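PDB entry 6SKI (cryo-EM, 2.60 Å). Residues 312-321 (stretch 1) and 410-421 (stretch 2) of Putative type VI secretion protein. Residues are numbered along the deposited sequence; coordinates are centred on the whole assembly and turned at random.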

# COMPACT_ATOMS: atom_id res chain seq x y z
N ASP A 312 8.90 7.53 4.28
CA ASP A 312 10.28 7.24 4.63
C ASP A 312 10.41 5.84 5.20
O ASP A 312 11.53 5.37 5.40
N ILE A 313 9.29 5.19 5.46
CA ILE A 313 9.25 3.79 5.86
C ILE A 313 8.81 2.91 4.70
O ILE A 313 9.38 1.85 4.46
N GLY A 314 7.79 3.35 3.97
CA GLY A 314 7.34 2.58 2.83
C GLY A 314 7.83 3.05 1.49
O GLY A 314 7.45 2.45 0.47
N GLY A 315 8.65 4.08 1.43
CA GLY A 315 9.13 4.61 0.17
C GLY A 315 8.12 5.51 -0.50
O GLY A 315 6.93 5.52 -0.18
N GLY A 316 8.60 6.28 -1.47
CA GLY A 316 7.70 7.14 -2.21
C GLY A 316 8.17 8.57 -2.37
O GLY A 316 7.44 9.41 -2.90
N TYR A 317 9.39 8.86 -1.92
CA TYR A 317 9.96 10.20 -2.02
C TYR A 317 11.00 10.22 -3.12
O TYR A 317 11.86 9.33 -3.19
N ASN A 318 10.92 11.22 -3.99
CA ASN A 318 11.83 11.31 -5.12
C ASN A 318 13.24 11.65 -4.66
O ASN A 318 13.43 12.29 -3.62
N PRO A 319 14.26 11.23 -5.41
CA PRO A 319 15.64 11.48 -5.00
C PRO A 319 16.01 12.95 -5.07
O PRO A 319 15.28 13.79 -5.62
N VAL A 320 17.17 13.26 -4.49
CA VAL A 320 17.61 14.64 -4.34
C VAL A 320 17.83 15.32 -5.69
O VAL A 320 17.52 16.50 -5.87
N GLY A 321 18.36 14.59 -6.66
CA GLY A 321 18.73 15.20 -7.92
C GLY A 321 17.68 15.16 -9.01
O GLY A 321 17.92 15.67 -10.10
N MET A 410 15.78 22.01 2.16
CA MET A 410 16.00 21.81 0.74
C MET A 410 16.76 20.51 0.50
O MET A 410 17.68 20.17 1.25
N ALA A 411 16.36 19.79 -0.55
CA ALA A 411 17.04 18.58 -0.99
C ALA A 411 17.05 17.51 0.10
O ALA A 411 18.10 17.06 0.56
N VAL A 412 15.85 17.11 0.52
CA VAL A 412 15.71 16.06 1.52
C VAL A 412 16.00 14.71 0.87
O VAL A 412 15.28 14.29 -0.04
N PRO A 413 17.06 14.01 1.29
CA PRO A 413 17.37 12.71 0.69
C PRO A 413 16.35 11.64 1.06
O PRO A 413 15.78 11.66 2.15
N ASN A 414 16.14 10.71 0.14
CA ASN A 414 15.17 9.63 0.30
C ASN A 414 15.82 8.29 0.62
O ASN A 414 15.26 7.24 0.30
N ASP A 415 16.99 8.30 1.25
CA ASP A 415 17.79 7.10 1.42
C ASP A 415 17.41 6.27 2.64
O ASP A 415 18.02 5.22 2.86
N TRP A 416 16.45 6.71 3.44
CA TRP A 416 16.07 5.94 4.63
C TRP A 416 15.03 4.87 4.32
O TRP A 416 14.92 3.89 5.06
N ALA A 417 14.33 5.00 3.20
CA ALA A 417 13.45 3.94 2.76
C ALA A 417 14.22 2.75 2.22
O ALA A 417 13.69 1.64 2.23
N ASN A 418 15.48 2.94 1.82
CA ASN A 418 16.33 1.81 1.49
C ASN A 418 16.71 1.04 2.75
O ASN A 418 16.79 -0.20 2.73
N VAL A 419 16.94 1.75 3.85
CA VAL A 419 17.19 1.09 5.12
C VAL A 419 15.96 0.30 5.55
O VAL A 419 16.06 -0.85 5.99
N CYS A 420 14.78 0.90 5.43
CA CYS A 420 13.55 0.18 5.78
C CYS A 420 13.33 -1.01 4.86
O CYS A 420 12.86 -2.07 5.31
N LEU A 421 13.69 -0.87 3.59
CA LEU A 421 13.67 -1.99 2.65
C LEU A 421 14.56 -3.12 3.13
O LEU A 421 14.17 -4.29 3.08

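Two segments whose touching residues are at least 91 apart in sequence meet in a modest contact of 543 Å², in which side chains pack largely against backbone, with a few apolar pairs and a single weak hydrogen bond, from Asn414, that supplies the assigned polar link. The backbone register divides it into three zones: Asp312 lies nearest Ala417 (CA to CA 4.9 Å), Pro319 nearest Asn414 (5.6 Å), and Val320 nearest Ala411 (5.2 Å). Stretch 1 has no regular helix or strand, whereas stretch 2 runs from a loop into a helix, so the first zone is loop against helix and the other two are loop against loop.

At the helix, Trp416 and Cys420 both direct CA-to-CB toward stretch 1. They are four residues apart, one helical turn, as the backbone bond from Cys420 N to Trp416 O (3.0 Å) confirms, and this spacing brings both to the same partners. Trp416 is t (chi1 -174°, chi2 -107°) and Cys420 is m (-63°). Ile313 starts with CA-to-CB pointing away, but its m, m conformation (-57°, -66°) brings the end of the chain back: CD1 of Ile313 lies 3.5 Å from SG of Cys420 and 4.3 Å from NE1 of Trp416, meeting the indole at its edge, near the ring plane. The backbone of Ile313 joins in, its O standing 3.3 Å from CB of Cys420.

The carbonyl of Asp312 is the other focus here. Its O is 3.4 Å from CD1 of Trp416 and makes a CA-H...O contact with CA of Ala417, at 3.6 Å and an angle of 123° at the hydrogen. The side chain of Asp312, m at -76°, sets off sideways, and its OD2 is hydrogen-bonded elsewhere in the structure. Gly315 offers bare backbone to Ala417, CA to CB 3.7 Å; an ideal CB on this glycine would fall 4.0 Å from the same methyl, and its positive phi (80°) by itself favours glycine.

Asn414 dominates the middle, with 81 Å² covered by stretch 1, the largest value in either segment. It is p (chi1 74°) and points toward stretch 1, carrying its ND2 to within 2.8 Å of the O of Tyr317. The separation is short, but the N-H...O angle is only 130°, so the bond is weak. The same side chain also packs: its CB is 3.9 Å from CB of Tyr317, and its OD1 is 3.7 Å from CA of Pro319. Tyr317, m at -77°, points CA-to-CB toward stretch 2 while its ring leads away, leaving CB as its nearest side-chain approach.

Val320 closes the far end, with 75 Å² covered. Its chi1 of 149° lies between wells. CG1 and CG2 of Val320 are each 4.1 Å from CB of Ala411, and CG2 is also 4.1 Å from CB of Pro413. CG2 also lies 3.4 Å from the O of Ala411, again setting a side chain against main chain.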

# COMPACT_ATOMS: atom_id res chain seq x y z
CB ASP A 312 10.81 8.26 5.64
CG ASP A 312 11.14 9.58 5.01
OD1 ASP A 312 11.76 9.57 3.92
OD2 ASP A 312 10.79 10.63 5.59
CB ILE A 313 8.34 3.61 7.09
CG1 ILE A 313 8.80 4.49 8.24
CG2 ILE A 313 8.28 2.15 7.50
CD1 ILE A 313 10.14 4.13 8.81
CB TYR A 317 10.59 10.62 -0.69
CG TYR A 317 9.59 11.06 0.36
CD1 TYR A 317 8.68 12.07 0.10
CD2 TYR A 317 9.59 10.48 1.61
CE1 TYR A 317 7.78 12.47 1.05
CE2 TYR A 317 8.69 10.89 2.57
CZ TYR A 317 7.79 11.88 2.29
OH TYR A 317 6.89 12.28 3.25
CB ASN A 318 11.32 12.34 -6.12
CG ASN A 318 9.83 12.27 -6.33
OD1 ASN A 318 9.06 12.57 -5.43
ND2 ASN A 318 9.42 11.85 -7.51
CB PRO A 319 16.45 10.66 -6.01
CG PRO A 319 15.48 9.60 -6.45
CD PRO A 319 14.21 10.37 -6.60
CB VAL A 320 18.87 14.70 -3.46
CG1 VAL A 320 19.76 15.86 -3.85
CG2 VAL A 320 18.49 14.81 -2.01
CB MET A 410 16.76 22.98 0.13
CG MET A 410 15.90 24.21 -0.13
SD MET A 410 15.19 24.23 -1.78
CE MET A 410 16.56 23.61 -2.74
CB ALA A 411 18.46 18.89 -1.47
CB VAL A 412 14.31 16.07 2.16
CG1 VAL A 412 14.31 15.26 3.44
CG2 VAL A 412 13.87 17.50 2.43
CB PRO A 413 18.76 12.40 1.26
CG PRO A 413 18.74 13.10 2.57
CD PRO A 413 18.06 14.40 2.29
CB ASN A 414 14.32 9.51 -0.96
CG ASN A 414 15.06 8.88 -2.12
OD1 ASN A 414 16.27 9.04 -2.25
ND2 ASN A 414 14.34 8.15 -2.96
CB ASP A 415 19.27 7.47 1.50
CG ASP A 415 19.78 8.10 0.23
OD1 ASP A 415 19.82 7.41 -0.80
OD2 ASP A 415 20.15 9.29 0.27
CB TRP A 416 15.55 6.88 5.72
CG TRP A 416 15.29 6.19 7.01
CD1 TRP A 416 14.08 5.89 7.55
CD2 TRP A 416 16.28 5.68 7.91
NE1 TRP A 416 14.25 5.24 8.75
CE2 TRP A 416 15.59 5.10 8.99
CE3 TRP A 416 17.67 5.66 7.92
CZ2 TRP A 416 16.25 4.50 10.06
CZ3 TRP A 416 18.32 5.07 8.98
CH2 TRP A 416 17.61 4.50 10.04
CB ALA A 417 12.48 4.46 1.70
CB ASN A 418 17.56 2.29 0.74
CG ASN A 418 17.23 2.92 -0.58
OD1 ASN A 418 16.20 2.62 -1.18
ND2 ASN A 418 18.09 3.82 -1.05
CB VAL A 419 17.59 2.12 6.19
CG1 VAL A 419 17.80 1.45 7.53
CG2 VAL A 419 18.84 2.86 5.76
CB CYS A 420 12.37 1.14 5.72
SG CYS A 420 12.51 2.48 6.91
CB LEU A 421 14.12 -1.52 1.28
CG LEU A 421 14.01 -2.53 0.14
CD1 LEU A 421 12.58 -2.95 -0.07
CD2 LEU A 421 14.60 -1.93 -1.11